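Local coordinates for Serine/threonine-protein kinase Tel1 (PDB 6SKY) that phosphorylates serine and threonine residues of proteins with ATP and probably acts as a sensor of DNA damage that switches on checkpoint signalling, at residues A[2247-2252]-A[2269-2274]. Residues are numbered along the deposited sequence; the frame is centred on the assembly and turned at random.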
# COMPACT_ATOMS: atom_id res chain seq x y z
N ASP A 2247 6.18 29.08 -9.16
CA ASP A 2247 5.62 27.99 -8.38
C ASP A 2247 5.42 26.75 -9.23
O ASP A 2247 5.61 25.63 -8.74
CB ASP A 2247 4.32 28.42 -7.71
CG ASP A 2247 3.13 28.35 -8.63
OD1 ASP A 2247 2.58 27.25 -8.82
OD2 ASP A 2247 2.74 29.41 -9.15
N LEU A 2248 5.09 26.91 -10.51
CA LEU A 2248 5.05 25.77 -11.41
C LEU A 2248 6.43 25.15 -11.57
O LEU A 2248 6.58 23.92 -11.52
CB LEU A 2248 4.49 26.21 -12.77
CG LEU A 2248 4.53 25.18 -13.89
CD1 LEU A 2248 3.72 23.98 -13.55
CD2 LEU A 2248 4.03 25.80 -15.15
N LEU A 2249 7.45 25.98 -11.76
CA LEU A 2249 8.80 25.45 -11.95
C LEU A 2249 9.29 24.74 -10.70
O LEU A 2249 9.92 23.69 -10.79
CB LEU A 2249 9.75 26.56 -12.34
CG LEU A 2249 9.73 26.96 -13.80
CD1 LEU A 2249 10.75 28.01 -14.04
CD2 LEU A 2249 10.00 25.77 -14.66
N SER A 2250 9.01 25.30 -9.52
CA SER A 2250 9.47 24.65 -8.30
C SER A 2250 8.67 23.39 -8.01
O SER A 2250 9.21 22.44 -7.43
CB SER A 2250 9.42 25.62 -7.14
OG SER A 2250 8.09 25.93 -6.81
N LYS A 2251 7.41 23.33 -8.42
CA LYS A 2251 6.65 22.10 -8.30
C LYS A 2251 7.22 21.00 -9.19
O LYS A 2251 7.36 19.85 -8.75
CB LYS A 2251 5.19 22.37 -8.65
CG LYS A 2251 4.23 21.32 -8.23
CD LYS A 2251 2.86 21.72 -8.68
CE LYS A 2251 1.81 20.81 -8.12
NZ LYS A 2251 1.71 20.95 -6.65
N ILE A 2252 7.55 21.34 -10.43
CA ILE A 2252 8.20 20.37 -11.31
C ILE A 2252 9.52 19.91 -10.71
O ILE A 2252 9.85 18.73 -10.74
CB ILE A 2252 8.41 20.93 -12.72
CG1 ILE A 2252 7.10 21.39 -13.34
CG2 ILE A 2252 9.00 19.89 -13.60
CD1 ILE A 2252 7.30 22.06 -14.65
N LYS A 2269 19.66 23.17 -12.72
CA LYS A 2269 19.88 23.98 -13.90
C LYS A 2269 18.59 24.28 -14.64
O LYS A 2269 18.46 25.35 -15.24
CB LYS A 2269 20.86 23.27 -14.82
CG LYS A 2269 21.18 23.96 -16.12
CD LYS A 2269 21.95 23.02 -17.02
CE LYS A 2269 22.44 23.71 -18.28
NZ LYS A 2269 23.29 22.81 -19.10
N LYS A 2270 17.62 23.37 -14.60
CA LYS A 2270 16.39 23.52 -15.37
C LYS A 2270 15.20 24.02 -14.57
O LYS A 2270 14.28 24.58 -15.16
CB LYS A 2270 16.01 22.18 -16.01
CG LYS A 2270 16.99 21.67 -17.00
CD LYS A 2270 16.69 20.24 -17.37
CE LYS A 2270 15.34 20.14 -18.02
NZ LYS A 2270 15.06 18.74 -18.45
N TYR A 2271 15.18 23.82 -13.27
CA TYR A 2271 13.95 24.10 -12.54
C TYR A 2271 14.13 25.04 -11.37
O TYR A 2271 13.23 25.82 -11.09
CB TYR A 2271 13.33 22.80 -12.05
CG TYR A 2271 13.00 21.86 -13.17
CD1 TYR A 2271 12.14 22.23 -14.18
CD2 TYR A 2271 13.56 20.60 -13.22
CE1 TYR A 2271 11.85 21.39 -15.20
CE2 TYR A 2271 13.27 19.75 -14.24
CZ TYR A 2271 12.42 20.15 -15.23
OH TYR A 2271 12.12 19.30 -16.25
N LEU A 2272 15.26 24.99 -10.67
CA LEU A 2272 15.38 25.77 -9.46
C LEU A 2272 15.97 27.15 -9.71
O LEU A 2272 15.46 28.15 -9.18
CB LEU A 2272 16.22 25.01 -8.44
CG LEU A 2272 15.62 23.68 -7.99
CD1 LEU A 2272 16.48 23.06 -6.96
CD2 LEU A 2272 14.23 23.87 -7.45
N GLU A 2273 17.01 27.25 -10.51
CA GLU A 2273 17.57 28.55 -10.82
C GLU A 2273 16.66 29.33 -11.76
O GLU A 2273 16.53 30.55 -11.60
CB GLU A 2273 18.97 28.40 -11.40
CG GLU A 2273 19.96 27.86 -10.41
CD GLU A 2273 21.30 27.56 -11.05
OE1 GLU A 2273 21.46 27.84 -12.25
OE2 GLU A 2273 22.18 27.04 -10.34
N PRO A 2274 16.02 28.70 -12.74
CA PRO A 2274 14.94 29.40 -13.44
C PRO A 2274 13.85 29.91 -12.52
O PRO A 2274 13.30 30.98 -12.78
CB PRO A 2274 14.42 28.33 -14.41
CG PRO A 2274 15.60 27.58 -14.73
CD PRO A 2274 16.41 27.49 -13.49
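In Tyr2271 the ring carbon CG stands anti to the carbonyl carbon (chi1 -59°), and Ile2252 sets its CG2 anti to the backbone N, so that this one methyl comes over a face of the tyrosine ring. The result is a CH-pi contact: CG2 of Ile2252 lies 3.9 Å from the centroid of the Tyr2271 ring and 24° off its normal, shifted toward the rim, where CE1 of Tyr2271 is its closest atom at 3.6 Å. The opposite face is covered by CB of Lys2270, leaving the ring sandwiched between two aliphatic groups. Leu2249, with CG likewise anti to its carbonyl carbon, divides its work between its two methyls. CD2 of Leu2249 sits at the ring edge, 4.2 Å from CD1 of Tyr2271, while its other methyl, CD1, lies 3.7 Å from CB of Pro2274. This is the helical-hairpin packing of an alpha solenoid, here in the FAT domain: helices 2245-2259 and 2264-2279 are successive in the chain and run roughly antiparallel, their local axes 8.0 Å apart at an angle of 138°. No hydrogen bond links the two segments; the join is apolar. The second helix is irregular here, with a wider pi-type turn at 2269-2272 and a kink at Pro2274, whose N has no proton to give. An alanine in place of Tyr2271 would remove the ring and would probably loosen the hold on Ile2252 and Leu2249, besides losing the weak hydrogen bond between its OH and NE2 of Gln2228. Helix 2220-2232 also packs against Ile2252 through Leu2227, and Leu2272 turns to Phe2295 and Phe2298 of helix 2286-2303.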